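Local atomic coordinates of F5/8 type C domain protein (Bacteroides ovatus, PDB entry 4ZRX), a protein that probably hydrolyses alpha-L-fucosides, as a putative alpha-L-fucosidase with a TIM-barrel catalytic region and a C-terminal F5/8 type C domain of the galactose-binding-like clan. Residues Q16-T19 against I20-V24; L244-G247 against I248-R251; F296-A299 against E300-G303. All coordinates share one frame; numbering follows the deposited sequence.

How the contacts relate
All three contacts are local turns or caps within the fucosidase-family region, met in series along the chain. Contact 1 starts helix 20-27 near the surface, about 36 Å from the chain's centre, and contact 2 is a turn in the loop between strand 241-242 and helix 252-259. Their centres are 22 Å apart, their nearest atoms about 13 Å. Contact 3 follows strand 279-290, which also packs against contact 2; its centre lies 36 Å from that of contact 2 and 52 Å from that of contact 1. Of the three it is probably nearest the sugar pocket: Phe296 packs on His49 and His98, about 6 Å from a bound 1,2-ethanediol, probably from the crystallisation liquor.

Contact 1: Q16-T19 against I20-V24; sequences QSAT and IEQKV
Thr19 and Gln22 form a capping box at the start of helix 20-27, with Thr19 as the N-cap. Gln22 N donates to Thr19 OG1 over 3.1 Å at 158°, and in return Gln22 OE1 accepts a weak, longer bond from Thr19 N at 3.3 Å. The hydroxyl thus serves an amide of the first turn, where no earlier helical carbonyl is available. Thr19 places OG1 between its backbone N and its carbonyl carbon (chi1 60°), which turns the hydroxyl to the amide three residues ahead. The Gln22 chain runs back past this hydroxyl with its amide carbon CD 3.2 Å from Thr19 OG1, bringing OE1 to the backbone N and NE2 to the methyl CG2 of Thr19. A water bridges the two side chains, 2.7 Å from Thr19 OG1 and accepting a weak bond from Gln22 NE2.

Behind the cap, the first full helical turn closes as Lys23 N donates to Thr19 O at 2.9 Å, nearly straight in line with the carbonyl. The aliphatic part of Lys23 runs out extended beside Ala18, its CG 4.1 Å from Ala18 CB, and its ammonium is held beyond by the carbonyls of Leu274 and Ala277. Ile20 packs on Leu274, joining the helix start to helix 271-274. The exposed Glu21 bends back at chi2, which brings its OE1 to 3.6 Å from Thr19 CB.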
loop_
_atom_site.group_PDB
_atom_site.type_symbol
_atom_site.label_atom_id
_atom_site.label_comp_id
_atom_site.label_asym_id
_atom_site.label_seq_id
_atom_site.Cartn_x
_atom_site.Cartn_y
_atom_site.Cartn_z
ATOM N N GLN A 16 19.878 -27.330 -19.042
ATOM C CA GLN A 16 19.225 -28.414 -18.312
ATOM C C GLN A 16 19.924 -28.903 -17.044
ATOM O O GLN A 16 19.266 -29.223 -16.075
ATOM C CB GLN A 16 18.976 -29.605 -19.234
ATOM C CG GLN A 16 17.607 -30.236 -19.060
ATOM C CD GLN A 16 17.384 -31.321 -20.084
ATOM O OE1 GLN A 16 18.336 -31.932 -20.567
ATOM N NE2 GLN A 16 16.132 -31.561 -20.433
ATOM N N SER A 17 21.229 -28.986 -17.030
ATOM C CA SER A 17 21.883 -29.382 -15.795
ATOM C C SER A 17 22.869 -28.302 -15.388
ATOM O O SER A 17 24.021 -28.562 -15.088
ATOM C CB SER A 17 22.540 -30.758 -15.955
ATOM O OG SER A 17 23.479 -30.745 -17.012
ATOM N N ALA A 18 22.376 -27.061 -15.383
ATOM C CA ALA A 18 23.108 -25.945 -14.819
ATOM C C ALA A 18 23.339 -26.160 -13.327
ATOM O O ALA A 18 22.439 -26.561 -12.604
ATOM C CB ALA A 18 22.312 -24.674 -15.022
ATOM N N THR A 19 24.540 -25.870 -12.867
ATOM C CA THR A 19 24.842 -25.868 -11.445
ATOM C C THR A 19 24.265 -24.602 -10.824
ATOM O O THR A 19 23.908 -23.668 -11.528
ATOM C CB THR A 19 26.343 -25.860 -11.208
ATOM O OG1 THR A 19 26.909 -24.694 -11.804
ATOM C CG2 THR A 19 27.002 -27.104 -11.839
ATOM N N ILE A 20 24.169 -24.592 -9.509
ATOM C CA ILE A 20 23.727 -23.407 -8.807
ATOM C C ILE A 20 24.647 -22.228 -9.117
ATOM O O ILE A 20 24.179 -21.088 -9.243
ATOM C CB ILE A 20 23.554 -23.665 -7.273
ATOM C CG1 ILE A 20 22.981 -22.441 -6.562
ATOM C CG2 ILE A 20 24.863 -24.057 -6.600
ATOM C CD1 ILE A 20 21.668 -21.948 -7.137
ATOM N N GLU A 21 25.944 -22.472 -9.284
ATOM C CA GLU A 21 26.842 -21.370 -9.618
ATOM C C GLU A 21 26.492 -20.796 -10.989
ATOM O O GLU A 21 26.479 -19.590 -11.154
ATOM C CB GLU A 21 28.316 -21.810 -9.566
ATOM C CG GLU A 21 28.813 -22.114 -8.133
ATOM C CD GLU A 21 28.406 -23.506 -7.574
ATOM O OE1 GLU A 21 27.975 -24.442 -8.338
ATOM O OE2 GLU A 21 28.490 -23.636 -6.326
ATOM N N GLN A 22 26.178 -21.654 -11.947
ATOM C CA GLN A 22 25.804 -21.194 -13.277
ATOM C C GLN A 22 24.462 -20.433 -13.213
ATOM O O GLN A 22 24.284 -19.412 -13.868
ATOM C CB GLN A 22 25.727 -22.374 -14.247
ATOM C CG GLN A 22 27.099 -22.819 -14.650
ATOM C CD GLN A 22 27.183 -24.306 -14.964
ATOM O OE1 GLN A 22 26.239 -24.900 -15.488
ATOM N NE2 GLN A 22 28.320 -24.916 -14.627
ATOM N N LYS A 23 23.513 -20.965 -12.453
ATOM C CA LYS A 23 22.221 -20.259 -12.273
ATOM C C LYS A 23 22.399 -18.883 -11.653
ATOM O O LYS A 23 21.753 -17.947 -12.087
ATOM C CB LYS A 23 21.235 -21.059 -11.412
ATOM C CG LYS A 23 20.766 -22.329 -12.089
ATOM C CD LYS A 23 19.765 -23.082 -11.268
ATOM C CE LYS A 23 19.391 -24.357 -11.963
ATOM N NZ LYS A 23 18.380 -25.111 -11.195
ATOM N N VAL A 24 23.242 -18.784 -10.634
ATOM C CA VAL A 24 23.488 -17.518 -9.985
ATOM C C VAL A 24 24.127 -16.509 -10.942
ATOM O O VAL A 24 23.731 -15.352 -10.954
ATOM C CB VAL A 24 24.317 -17.693 -8.706
ATOM C CG1 VAL A 24 24.841 -16.391 -8.214
ATOM C CG2 VAL A 24 23.437 -18.333 -7.642
HETATM O O HOH W 1 29.581 -24.520 -11.904
#

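Contact 2: L244-G247 against I248-R251; sequences LTPG and IYAR
Pro246 sets CB over one face of the Tyr249 ring, with CG and CD near its CE2, across a type I beta turn that runs from Pro246 to Tyr249. This is a CH-pi contact: Pro246 CB stands 4.1 Å from the ring centroid of Tyr249, 13° off the normal. The two side chains lie alongside each other and point the same way; with CG anti to its carbonyl carbon (chi1 -62°), the Tyr249 ring lies back along Pro246. Further apolar contact comes from Thr245, whose methyl CG2 approaches Tyr249 CD2 obliquely at 3.6 Å, and from Ile248 CG1, 4.2 Å from Pro246 CB.

The turn is closed by one backbone hydrogen bond, Tyr249 N to Pro246 O, 3.1 Å long. Two polar ends find partners beyond the turn: Tyr249 OH bonds to Asp222, and Arg251 NE makes a salt bridge with Glu279.

The loop links strand 241-242 to helix 252-259. Thr245 touches Ser252 and Asn255 of that helix, while Thr245, Pro246 and Arg251 all lean on Phe281 of strand 279-290.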
loop_
_atom_site.group_PDB
_atom_site.type_symbol
_atom_site.label_atom_id
_atom_site.label_comp_id
_atom_site.label_asym_id
_atom_site.label_seq_id
_atom_site.Cartn_x
_atom_site.Cartn_y
_atom_site.Cartn_z
ATOM N N LEU A 244 9.082 -16.702 -9.796
ATOM C CA LEU A 244 7.629 -16.724 -9.975
ATOM C C LEU A 244 7.263 -16.569 -11.443
ATOM O O LEU A 244 7.624 -15.587 -12.048
ATOM C CB LEU A 244 6.937 -15.662 -9.116
ATOM C CG LEU A 244 5.398 -15.729 -9.076
ATOM C CD1 LEU A 244 4.857 -16.914 -8.348
ATOM C CD2 LEU A 244 4.845 -14.378 -8.473
ATOM N N THR A 245 6.497 -17.521 -11.980
ATOM C CA THR A 245 6.174 -17.552 -13.380
ATOM C C THR A 245 4.929 -16.671 -13.550
ATOM O O THR A 245 3.893 -16.915 -12.900
ATOM C CB THR A 245 5.893 -18.981 -13.887
ATOM O OG1 THR A 245 7.029 -19.810 -13.678
ATOM C CG2 THR A 245 5.544 -18.926 -15.373
ATOM N N PRO A 246 4.988 -15.687 -14.450
ATOM C CA PRO A 246 3.793 -14.913 -14.776
ATOM C C PRO A 246 2.587 -15.769 -15.045
ATOM O O PRO A 246 2.679 -16.767 -15.789
ATOM C CB PRO A 246 4.213 -14.101 -16.006
ATOM C CG PRO A 246 5.629 -13.834 -15.737
ATOM C CD PRO A 246 6.172 -15.119 -15.118
ATOM N N GLY A 247 1.462 -15.383 -14.447
ATOM C CA GLY A 247 0.240 -16.178 -14.492
ATOM C C GLY A 247 -0.338 -16.371 -15.886
ATOM O O GLY A 247 -1.133 -17.283 -16.121
ATOM N N ILE A 248 0.045 -15.505 -16.818
ATOM C CA ILE A 248 -0.462 -15.583 -18.166
ATOM C C ILE A 248 0.128 -16.739 -18.983
ATOM O O ILE A 248 -0.357 -16.991 -20.082
ATOM C CB ILE A 248 -0.270 -14.286 -18.938
ATOM C CG1 ILE A 248 1.210 -13.860 -18.966
ATOM C CG2 ILE A 248 -1.204 -13.209 -18.356
ATOM C CD1 ILE A 248 1.500 -12.947 -20.068
ATOM N N TYR A 249 1.184 -17.371 -18.482
ATOM C CA TYR A 249 1.826 -18.432 -19.216
ATOM C C TYR A 249 1.132 -19.721 -18.843
ATOM O O TYR A 249 0.814 -19.958 -17.685
ATOM C CB TYR A 249 3.300 -18.543 -18.853
ATOM C CG TYR A 249 4.149 -17.347 -19.170
ATOM C CD1 TYR A 249 3.742 -16.342 -20.054
ATOM C CD2 TYR A 249 5.383 -17.229 -18.599
ATOM C CE1 TYR A 249 4.580 -15.240 -20.308
ATOM C CE2 TYR A 249 6.192 -16.171 -18.857
ATOM C CZ TYR A 249 5.805 -15.188 -19.699
ATOM O OH TYR A 249 6.682 -14.174 -19.946
ATOM N N ALA A 250 0.899 -20.579 -19.840
ATOM C CA ALA A 250 0.180 -21.816 -19.579
ATOM C C ALA A 250 0.898 -22.673 -18.523
ATOM O O ALA A 250 0.268 -23.319 -17.705
ATOM C CB ALA A 250 0.069 -22.619 -20.890
ATOM N N ARG A 251 2.222 -22.694 -18.552
ATOM C CA ARG A 251 3.007 -23.462 -17.549
ATOM C C ARG A 251 3.028 -22.922 -16.103
ATOM O O ARG A 251 3.514 -23.584 -15.188
ATOM C CB ARG A 251 4.434 -23.564 -18.030
ATOM C CG ARG A 251 5.218 -22.241 -18.061
ATOM C CD ARG A 251 6.489 -22.474 -18.872
ATOM N NE ARG A 251 7.451 -21.377 -18.884
ATOM C CZ ARG A 251 7.423 -20.352 -19.713
ATOM N NH1 ARG A 251 6.423 -20.193 -20.569
ATOM N NH2 ARG A 251 8.390 -19.464 -19.695
#

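Contact 3: F296-A299 against E300-G303; sequences FYHA and EEDG
Tyr297 and Asp302 meet at their polar ends, while His298 and Glu301 run alongside each other and point the same way. The phenol ring of Tyr297 and the carboxylate of Asp302 are turned 45° apart, with Tyr297 OH 2.7 Å from Asp302 OD1. Tyr297 CB points away from the turn, but with CG anti to the backbone N (chi1 179°) the long ring carries its hydroxyl back to Asp302. The same OD1 forms a salt bridge with Arg292.

The His298 ring and the Glu301 carboxylate are more steeply inclined, 61° apart. Glu301 OE1 comes to the edge of the His298 ring, 3.6 Å from its CD2. A water donates to this OE1 and to Phe296 O while accepting from His298 N, tying the backbone of Phe296 and His298 to the Glu301 carboxylate. A second water lies in the His298 ring plane, 2.7 Å from ND1, and donates to Glu300 OE1, which the bend of Glu300 at chi2 brings to 3.4 Å from His298 CB. Further out, Glu301 OE1 also bonds to Gly294 N and His298 NE2 to Glu59, while Phe296 packs edge-to-face with His49 and His98.

In the backbone, Glu301 N bonds to His298 O at 2.9 Å and Asp302 N to Ala299 O at 3.1 Å. Successive i to i+3 bonds of this kind are characteristic of a 3-10 turn, here in the loop between strand 279-290 and helix 308-316 of the probable TIM barrel, consistent with a place beside the sugar pocket.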
loop_
_atom_site.group_PDB
_atom_site.type_symbol
_atom_site.label_atom_id
_atom_site.label_comp_id
_atom_site.label_asym_id
_atom_site.label_seq_id
_atom_site.Cartn_x
_atom_site.Cartn_y
_atom_site.Cartn_z
ATOM N N PHE A 296 -13.438 1.664 -3.950
ATOM C CA PHE A 296 -14.372 2.632 -4.466
ATOM C C PHE A 296 -14.738 3.619 -3.378
ATOM O O PHE A 296 -14.453 3.391 -2.196
ATOM C CB PHE A 296 -15.606 1.963 -5.060
ATOM C CG PHE A 296 -15.334 1.318 -6.385
ATOM C CD1 PHE A 296 -14.851 0.030 -6.448
ATOM C CD2 PHE A 296 -15.474 2.021 -7.561
ATOM C CE1 PHE A 296 -14.568 -0.571 -7.682
ATOM C CE2 PHE A 296 -15.179 1.438 -8.767
ATOM C CZ PHE A 296 -14.734 0.166 -8.837
ATOM N N TYR A 297 -15.272 4.751 -3.801
ATOM C CA TYR A 297 -15.648 5.815 -2.876
ATOM C C TYR A 297 -16.862 5.408 -2.019
ATOM O O TYR A 297 -17.914 4.998 -2.563
ATOM C CB TYR A 297 -15.955 7.087 -3.611
ATOM C CG TYR A 297 -16.367 8.136 -2.642
ATOM C CD1 TYR A 297 -15.416 8.929 -1.967
ATOM C CD2 TYR A 297 -17.707 8.307 -2.359
ATOM C CE1 TYR A 297 -15.817 9.852 -1.014
ATOM C CE2 TYR A 297 -18.150 9.281 -1.426
ATOM C CZ TYR A 297 -17.193 10.033 -0.752
ATOM O OH TYR A 297 -17.584 10.985 0.184
ATOM N N HIS A 298 -16.726 5.556 -0.701
ATOM C CA HIS A 298 -17.875 5.418 0.203
ATOM C C HIS A 298 -17.866 6.604 1.108
ATOM O O HIS A 298 -16.862 6.865 1.751
ATOM C CB HIS A 298 -17.735 4.177 1.057
ATOM C CG HIS A 298 -17.565 2.956 0.247
ATOM N ND1 HIS A 298 -18.617 2.338 -0.390
ATOM C CD2 HIS A 298 -16.449 2.280 -0.103
ATOM C CE1 HIS A 298 -18.143 1.327 -1.109
ATOM N NE2 HIS A 298 -16.833 1.273 -0.954
ATOM N N ALA A 299 -18.965 7.317 1.192
ATOM C CA ALA A 299 -19.050 8.458 2.139
ATOM C C ALA A 299 -18.814 8.050 3.598
ATOM O O ALA A 299 -18.285 8.839 4.392
ATOM C CB ALA A 299 -20.361 9.222 1.950
ATOM N N GLU A 300 -19.180 6.800 3.915
ATOM C CA GLU A 300 -18.974 6.191 5.220
ATOM C C GLU A 300 -17.498 6.114 5.620
ATOM O O GLU A 300 -17.159 5.941 6.804
ATOM C CB GLU A 300 -19.547 4.766 5.215
ATOM C CG GLU A 300 -21.037 4.664 4.955
ATOM C CD GLU A 300 -21.487 4.690 3.495
ATOM O OE1 GLU A 300 -20.702 4.840 2.564
ATOM O OE2 GLU A 300 -22.705 4.630 3.235
ATOM N N GLU A 301 -16.617 6.193 4.601
ATOM C CA GLU A 301 -15.185 6.168 4.825
ATOM C C GLU A 301 -14.496 7.537 4.734
ATOM O O GLU A 301 -13.275 7.611 4.779
ATOM C CB GLU A 301 -14.565 5.169 3.803
ATOM C CG GLU A 301 -14.980 3.752 4.058
ATOM C CD GLU A 301 -14.460 2.704 3.072
ATOM O OE1 GLU A 301 -13.668 3.038 2.123
ATOM O OE2 GLU A 301 -14.927 1.503 3.282
ATOM N N ASP A 302 -15.247 8.617 4.667
ATOM C CA ASP A 302 -14.641 9.960 4.632
ATOM C C ASP A 302 -13.759 10.239 5.882
ATOM O O ASP A 302 -12.754 10.954 5.781
ATOM C CB ASP A 302 -15.703 11.039 4.537
ATOM C CG ASP A 302 -16.401 11.108 3.216
ATOM O OD1 ASP A 302 -15.871 10.580 2.222
ATOM O OD2 ASP A 302 -17.489 11.754 3.153
ATOM N N GLY A 303 -14.143 9.693 7.033
ATOM C CA GLY A 303 -13.362 9.830 8.269
ATOM C C GLY A 303 -12.351 8.721 8.460
ATOM O O GLY A 303 -11.754 8.602 9.513
HETATM O O HOH W 2 -14.108 4.929 0.196
HETATM O O HOH W 3 -21.017 3.449 0.223
#